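Local structure of core protein VP7 (African horsesickness virus, 1AHS) at residues 1-6 and 29-34; 42-47 and 105-110; 62-67 and 117-122. The protein forms the surface of the African horsesickness virus core as a homotrimer bound to structural protein VP3, with the present fragment being its top domain. One frame throughout, in Å; residues are numbered along the deposited sequence.

Contact 1 (1-6 and 29-34)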
# COMPACT_ATOMS: atom_id res chain seq x y z
N THR B 1 8.39 5.90 13.14
CA THR B 1 9.39 5.82 12.06
C THR B 1 9.79 4.37 11.56
O THR B 1 9.75 3.36 12.31
CB THR B 1 10.67 6.66 12.46
OG1 THR B 1 11.20 7.34 11.31
CG2 THR B 1 11.76 5.76 13.10
N GLY B 2 10.11 4.30 10.28
CA GLY B 2 10.53 3.08 9.62
C GLY B 2 11.84 3.47 8.96
O GLY B 2 12.09 4.66 8.72
N PRO B 3 12.63 2.52 8.51
CA PRO B 3 13.89 2.90 7.91
C PRO B 3 13.89 3.68 6.62
O PRO B 3 14.90 4.31 6.29
CB PRO B 3 14.57 1.57 7.73
CG PRO B 3 13.43 0.65 7.48
CD PRO B 3 12.42 1.06 8.48
N TYR B 4 12.76 3.71 5.93
CA TYR B 4 12.73 4.35 4.62
C TYR B 4 11.97 5.65 4.59
O TYR B 4 11.60 6.14 3.52
CB TYR B 4 12.16 3.37 3.56
CG TYR B 4 12.82 1.99 3.55
CD1 TYR B 4 14.19 1.84 3.76
CD2 TYR B 4 12.04 0.83 3.52
CE1 TYR B 4 14.76 0.58 3.97
CE2 TYR B 4 12.61 -0.43 3.72
CZ TYR B 4 13.96 -0.53 3.96
OH TYR B 4 14.50 -1.74 4.26
N ALA B 5 11.81 6.26 5.76
CA ALA B 5 11.07 7.52 5.85
C ALA B 5 11.68 8.66 5.05
O ALA B 5 10.96 9.48 4.51
CB ALA B 5 10.86 7.92 7.31
N GLY B 6 12.99 8.62 4.82
CA GLY B 6 13.63 9.71 4.10
C GLY B 6 13.74 9.58 2.61
O GLY B 6 14.42 10.39 1.99
N ASN B 29 6.69 2.85 1.02
CA ASN B 29 6.41 3.68 2.17
C ASN B 29 7.55 3.49 3.17
O ASN B 29 8.55 2.90 2.82
CB ASN B 29 5.03 3.35 2.77
CG ASN B 29 4.98 2.02 3.53
OD1 ASN B 29 5.97 1.57 4.10
ND2 ASN B 29 3.80 1.43 3.62
N SER B 30 7.42 4.00 4.39
CA SER B 30 8.46 3.88 5.42
C SER B 30 8.99 2.52 5.72
O SER B 30 10.10 2.42 6.23
CB SER B 30 7.95 4.39 6.75
OG SER B 30 7.79 5.75 6.59
N ASN B 31 8.17 1.49 5.57
CA ASN B 31 8.60 0.15 5.92
C ASN B 31 8.61 -0.93 4.83
O ASN B 31 9.10 -2.04 5.05
CB ASN B 31 7.80 -0.33 7.13
CG ASN B 31 8.27 0.33 8.41
OD1 ASN B 31 8.14 1.54 8.56
ND2 ASN B 31 8.86 -0.45 9.33
N ILE B 32 8.22 -0.55 3.62
CA ILE B 32 8.13 -1.50 2.54
C ILE B 32 8.86 -1.07 1.28
O ILE B 32 8.77 0.08 0.83
CB ILE B 32 6.63 -1.74 2.24
CG1 ILE B 32 5.93 -2.17 3.52
CG2 ILE B 32 6.44 -2.82 1.22
CD1 ILE B 32 4.52 -2.58 3.30
N ALA B 33 9.57 -2.02 0.69
CA ALA B 33 10.30 -1.77 -0.53
C ALA B 33 9.93 -2.96 -1.43
O ALA B 33 9.54 -4.01 -0.92
CB ALA B 33 11.79 -1.76 -0.23
N GLU B 34 10.03 -2.82 -2.74
CA GLU B 34 9.71 -3.93 -3.63
C GLU B 34 10.75 -4.00 -4.72
O GLU B 34 11.24 -2.96 -5.16
CB GLU B 34 8.36 -3.68 -4.32
CG GLU B 34 7.12 -3.78 -3.43
CD GLU B 34 5.80 -3.57 -4.16
OE1 GLU B 34 5.77 -3.24 -5.38
OE2 GLU B 34 4.75 -3.72 -3.50

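Contact 2 (42-47 and 105-110)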
# COMPACT_ATOMS: atom_id res chain seq x y z
N ALA B 42 18.61 -12.25 -11.23
CA ALA B 42 19.21 -12.30 -9.92
C ALA B 42 19.92 -10.98 -9.69
O ALA B 42 20.38 -10.32 -10.64
CB ALA B 42 20.17 -13.42 -9.84
N GLY B 43 20.02 -10.59 -8.42
CA GLY B 43 20.67 -9.33 -8.10
C GLY B 43 20.84 -9.26 -6.60
O GLY B 43 20.39 -10.17 -5.90
N GLN B 44 21.56 -8.24 -6.14
CA GLN B 44 21.84 -8.00 -4.71
C GLN B 44 21.04 -6.75 -4.35
O GLN B 44 21.02 -5.77 -5.09
CB GLN B 44 23.33 -7.79 -4.42
CG GLN B 44 23.69 -7.94 -2.93
CD GLN B 44 25.15 -7.67 -2.64
OE1 GLN B 44 25.53 -6.54 -2.32
NE2 GLN B 44 25.97 -8.69 -2.79
N VAL B 45 20.52 -6.70 -3.15
CA VAL B 45 19.60 -5.66 -2.80
C VAL B 45 19.97 -4.88 -1.54
O VAL B 45 19.18 -4.11 -0.98
CB VAL B 45 18.24 -6.41 -2.79
CG1 VAL B 45 17.58 -6.40 -1.47
CG2 VAL B 45 17.40 -6.02 -3.97
N ASN B 46 21.24 -5.00 -1.15
CA ASN B 46 21.74 -4.32 0.04
C ASN B 46 21.46 -2.82 0.01
O ASN B 46 20.80 -2.32 0.89
CB ASN B 46 23.23 -4.57 0.22
CG ASN B 46 23.52 -5.92 0.78
OD1 ASN B 46 23.42 -6.93 0.07
ND2 ASN B 46 23.83 -5.98 2.06
N ALA B 47 21.93 -2.13 -1.02
CA ALA B 47 21.74 -0.69 -1.15
C ALA B 47 20.32 -0.22 -0.96
O ALA B 47 20.09 0.91 -0.56
CB ALA B 47 22.23 -0.23 -2.51
N PRO B 105 25.42 -9.85 2.73
CA PRO B 105 24.78 -9.83 1.41
C PRO B 105 23.36 -10.43 1.38
O PRO B 105 23.12 -11.49 1.98
CB PRO B 105 25.76 -10.64 0.56
CG PRO B 105 26.26 -11.64 1.51
CD PRO B 105 26.53 -10.82 2.75
N VAL B 106 22.43 -9.70 0.77
CA VAL B 106 21.05 -10.15 0.61
C VAL B 106 20.89 -10.32 -0.89
O VAL B 106 21.04 -9.36 -1.63
CB VAL B 106 20.07 -9.11 1.10
CG1 VAL B 106 18.66 -9.52 0.77
CG2 VAL B 106 20.19 -8.99 2.60
N ASN B 107 20.76 -11.57 -1.37
CA ASN B 107 20.61 -11.83 -2.81
C ASN B 107 19.19 -12.25 -3.07
O ASN B 107 18.54 -12.95 -2.29
CB ASN B 107 21.58 -12.87 -3.34
CG ASN B 107 23.03 -12.47 -3.17
OD1 ASN B 107 23.54 -11.59 -3.84
ND2 ASN B 107 23.71 -13.12 -2.26
N VAL B 108 18.75 -11.89 -4.24
CA VAL B 108 17.38 -12.09 -4.59
C VAL B 108 17.41 -12.81 -5.95
O VAL B 108 18.27 -12.53 -6.79
CB VAL B 108 16.77 -10.66 -4.59
CG1 VAL B 108 16.80 -10.02 -5.95
CG2 VAL B 108 15.51 -10.62 -3.87
N GLY B 109 16.56 -13.82 -6.11
CA GLY B 109 16.56 -14.50 -7.38
C GLY B 109 15.20 -14.85 -7.92
O GLY B 109 14.30 -15.20 -7.16
N ASN B 110 15.07 -14.78 -9.23
CA ASN B 110 13.83 -15.12 -9.93
C ASN B 110 14.20 -16.04 -11.09
O ASN B 110 14.29 -15.60 -12.24
CB ASN B 110 13.12 -13.86 -10.44
CG ASN B 110 11.79 -14.16 -11.12
OD1 ASN B 110 10.94 -14.90 -10.60
ND2 ASN B 110 11.59 -13.56 -12.27

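Contact 3 (62-67 and 117-122)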
# COMPACT_ATOMS: atom_id res chain seq x y z
N VAL B 62 10.63 -9.46 6.57
CA VAL B 62 10.06 -10.66 5.95
C VAL B 62 9.93 -10.33 4.50
O VAL B 62 9.82 -9.17 4.16
CB VAL B 62 8.63 -11.02 6.36
CG1 VAL B 62 8.63 -11.63 7.64
CG2 VAL B 62 7.76 -9.84 6.45
N TRP B 63 10.00 -11.32 3.62
CA TRP B 63 9.79 -11.06 2.21
C TRP B 63 8.71 -12.01 1.69
O TRP B 63 8.34 -12.99 2.35
CB TRP B 63 11.08 -11.24 1.43
CG TRP B 63 11.49 -12.64 1.30
CD1 TRP B 63 12.19 -13.38 2.21
CD2 TRP B 63 11.23 -13.50 0.19
NE1 TRP B 63 12.37 -14.65 1.73
CE2 TRP B 63 11.79 -14.75 0.49
CE3 TRP B 63 10.55 -13.34 -1.03
CZ2 TRP B 63 11.70 -15.84 -0.38
CZ3 TRP B 63 10.46 -14.43 -1.91
CH2 TRP B 63 11.03 -15.66 -1.58
N ARG B 64 8.10 -11.65 0.58
CA ARG B 64 7.12 -12.50 -0.06
C ARG B 64 6.85 -12.01 -1.46
O ARG B 64 7.10 -10.86 -1.78
CB ARG B 64 5.86 -12.77 0.76
CG ARG B 64 5.14 -11.62 1.31
CD ARG B 64 5.59 -11.37 2.74
NE ARG B 64 4.53 -11.47 3.74
CZ ARG B 64 4.00 -10.43 4.37
NH1 ARG B 64 4.41 -9.19 4.10
NH2 ARG B 64 3.09 -10.64 5.30
N PRO B 65 6.55 -12.94 -2.35
CA PRO B 65 6.25 -12.62 -3.74
C PRO B 65 4.84 -12.10 -3.84
O PRO B 65 4.06 -12.28 -2.90
CB PRO B 65 6.39 -13.98 -4.42
CG PRO B 65 5.90 -14.93 -3.38
CD PRO B 65 6.55 -14.40 -2.13
N LEU B 66 4.52 -11.37 -4.91
CA LEU B 66 3.16 -10.89 -5.04
C LEU B 66 2.47 -11.88 -5.91
O LEU B 66 2.88 -12.10 -7.04
CB LEU B 66 3.06 -9.53 -5.73
CG LEU B 66 3.67 -8.21 -5.24
CD1 LEU B 66 2.64 -7.09 -5.38
CD2 LEU B 66 4.17 -8.33 -3.85
N ARG B 67 1.45 -12.52 -5.37
CA ARG B 67 0.68 -13.45 -6.14
C ARG B 67 0.12 -12.75 -7.43
O ARG B 67 0.15 -13.33 -8.51
CB ARG B 67 -0.41 -14.05 -5.24
CG ARG B 67 -1.50 -14.84 -5.96
CD ARG B 67 -1.03 -16.16 -6.53
NE ARG B 67 -1.85 -17.25 -5.99
CZ ARG B 67 -2.82 -17.86 -6.65
NH1 ARG B 67 -3.09 -17.51 -7.91
NH2 ARG B 67 -3.56 -18.79 -6.05
N ILE B 117 7.51 -9.72 -8.68
CA ILE B 117 7.79 -8.55 -7.85
C ILE B 117 7.90 -9.10 -6.44
O ILE B 117 7.06 -9.91 -6.05
CB ILE B 117 6.70 -7.49 -7.84
CG1 ILE B 117 6.53 -6.84 -9.20
CG2 ILE B 117 7.10 -6.33 -6.95
CD1 ILE B 117 5.50 -5.77 -9.16
N LEU B 118 8.97 -8.76 -5.71
CA LEU B 118 9.13 -9.21 -4.32
C LEU B 118 9.00 -8.00 -3.42
O LEU B 118 9.55 -6.93 -3.71
CB LEU B 118 10.52 -9.79 -4.08
CG LEU B 118 10.84 -11.24 -4.42
CD1 LEU B 118 10.31 -11.67 -5.75
CD2 LEU B 118 12.33 -11.36 -4.42
N GLN B 119 8.31 -8.21 -2.30
CA GLN B 119 8.09 -7.18 -1.31
C GLN B 119 8.89 -7.48 -0.05
O GLN B 119 8.92 -8.63 0.36
CB GLN B 119 6.60 -7.18 -0.97
CG GLN B 119 6.27 -6.31 0.20
CD GLN B 119 4.82 -6.34 0.59
OE1 GLN B 119 3.97 -5.76 -0.11
NE2 GLN B 119 4.52 -6.94 1.76
N PHE B 120 9.51 -6.46 0.57
CA PHE B 120 10.27 -6.62 1.82
C PHE B 120 9.61 -5.70 2.79
O PHE B 120 9.48 -4.55 2.51
CB PHE B 120 11.71 -6.13 1.67
CG PHE B 120 12.53 -7.00 0.78
CD1 PHE B 120 13.18 -8.09 1.28
CD2 PHE B 120 12.56 -6.77 -0.59
CE1 PHE B 120 13.85 -8.96 0.42
CE2 PHE B 120 13.23 -7.64 -1.46
CZ PHE B 120 13.86 -8.73 -0.96
N GLU B 121 9.19 -6.18 3.93
CA GLU B 121 8.55 -5.29 4.85
C GLU B 121 9.36 -5.29 6.12
O GLU B 121 9.56 -6.33 6.71
CB GLU B 121 7.15 -5.81 5.18
CG GLU B 121 6.45 -5.02 6.29
CD GLU B 121 5.06 -5.51 6.56
OE1 GLU B 121 4.59 -6.42 5.83
OE2 GLU B 121 4.42 -4.98 7.50
N VAL B 122 9.86 -4.14 6.53
CA VAL B 122 10.64 -4.06 7.74
C VAL B 122 9.72 -4.04 8.93
O VAL B 122 8.81 -3.24 9.04
CB VAL B 122 11.48 -2.85 7.70
CG1 VAL B 122 12.22 -2.68 8.97
CG2 VAL B 122 12.42 -2.97 6.56

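Contact 1 (1-6 and 29-34)
A type I beta turn from Gly2 to Ala5, near the start of the top-domain fragment, sits against an Asx turn at Asn29-Asn31 just ahead of strand 32-37. Ser30 O receives Tyr4 N at 3.0 Å, with an N-H...O angle of 156° and the donor tilted from the carbonyl plane. Ser30 O lies 3.5 Å from Gly2 CA in a CA-H...O contact and also touches Pro3 CD and Tyr4 CB. Asn31 brings its OD1 to within 3.0 Å of Gly2 CA, a close approach made where glycine carries no side chain. Its ND2 passes Pro3 CD and donates to Val122 O. The turn that presents Ser30 is held by Asn29 OD1, which accepts Asn31 N at 2.6 Å in the carbonyl plane and, weakly, Ile32 N. Tyr4 has CG anti to its own carbonyl carbon (chi1 -50°), from where the ring runs beside the backbone of Asn31 and Ile32, and Tyr4 CE2 comes 4.2 Å from Ala33 CB. Pro3 CG covers one face of the Tyr4 ring, 3.7 Å above its centre. Ser30 OG rests on Ala5 CA and CB. Tyr4 OH donates to Leu49 O, while Ser30 N donates to Glu121 OE1 of a neighbouring subunit, which places the contact at the trimer interface. Strand 116-122 runs alongside strand 32-37 on one side, with Val122 touching Pro3 and Tyr4, and the Tyr4 ring also meets that of Tyr27 on strand 23-27.

Contact 2 (42-47 and 105-110)
Gly43 and Val108 form the hydrogen-bonded pair that joins strand 41-44 to strand 106-110: Gly43 N reaches Val108 O at 3.1 Å, and Val108 N returns to Gly43 O at 2.9 Å. Val45 N continues the pattern to Val106 O at 3.1 Å. Val106 O also lies 3.3 Å from Gln44 CG. Past Val45, the N-cap residue, segment 42-47 turns into helix 46-49, and a side chain replaces the backbone acceptor: Asn46 OD1 accepts Val106 N at 3.0 Å, in a nearly straight bond (168°) whose donor is tilted 28° from the amide carbonyl plane. With CG anti to its carbonyl carbon (chi1 -78°), the Asn46 amide reaches back to segment 105-110, and its ND2 gives to Ala104 O just before it. Strand 41-44 is an outermost strand of a four-stranded antiparallel sheet, one layer of the top-domain beta sandwich. Strand 106-110 bonds on its other edge to strand 84-87, through Asn107 with Thr86 and Gly109 with Phe84. Gln44 and Asn107 share one face, where Asn107 OD1 lies 3.8 Å from Gln44 CG. Val45 CG1 meets Val106 CG1 at 4.0 Å, and Val108, on the face turned to the other sheet, packs on Leu118 and Phe120.

Contact 3 (62-67 and 117-122)
Trp63 and Phe120 face each other as a non-hydrogen-bonded pair on the tightly packed face of two antiparallel central strands, 59-65 and 116-122. Trp63 CB lies 3.7 Å from Phe120 CE1. With Trp63 CG in the crowded position between its backbone N and carbonyl carbon (chi1 71°), the indole lies alongside Leu118: Trp63 CE3 is 4.0 Å from Leu118 CG, and the Trp63 and Leu118 side chains point the same way. Trp63 NE1 donates to Val92 O. The backbones are joined by paired bonds at Arg64 and Gln119, where Gln119 N reaches Arg64 O at 3.0 Å almost without bend (177°). The Val62-Glu121 pair is less even, since Val62 N gives Glu121 O only a weak bond. Past Pro65, Leu66 N still bonds to Ile117 O, and Leu66 CG packs 4.1 Å from Ile117 CB. The other face is mainly polar and is covered by a neighbouring subunit. Arg64, bent at chi2 and chi3, extends NH1 3.3 Å to Glu121 OE1 in a salt bridge, with guanidinium and carboxylate planes 42° apart. Gln119 NE2 lies 3.2 Å from Arg64 NH1, but both are donors and do not bond to each other. Arg64 NE donates to Ala7 O of the neighbouring subunit. The less buried side is at Pro65 and Arg67, both partly exposed; the Arg67 side chain starts away from strand 116-122, and its NE forms a salt bridge with Glu9 of the same neighbouring subunit. An apolar face turned to the sandwich core and a mainly polar one to the threefold partner suits the trimeric jelly-roll head of orbivirus VP7.

Strand 116-122 of contact 3 ties the three regions together. On one edge it takes up strand 32-37 of contact 1, with Val122 N 2.7 Å from Asn31 O and Phe120 N 2.9 Å from Ala33 O, both probable hydrogen bonds. Across the sandwich, contact 2 supplies the opposing layer, Val108 CG2 lying 3.3 Å from Leu118 CD2. Contacts 1 and 2 do not touch: their centres are about 18 Å apart, on opposite sides of the centre of the chain. Contacts 1 and 3 meet again between subunits, where the 1-6 and 29-34 region of one copy packs on Arg64 and Glu121 of the next. Contact 2 touches no other chain of the trimer.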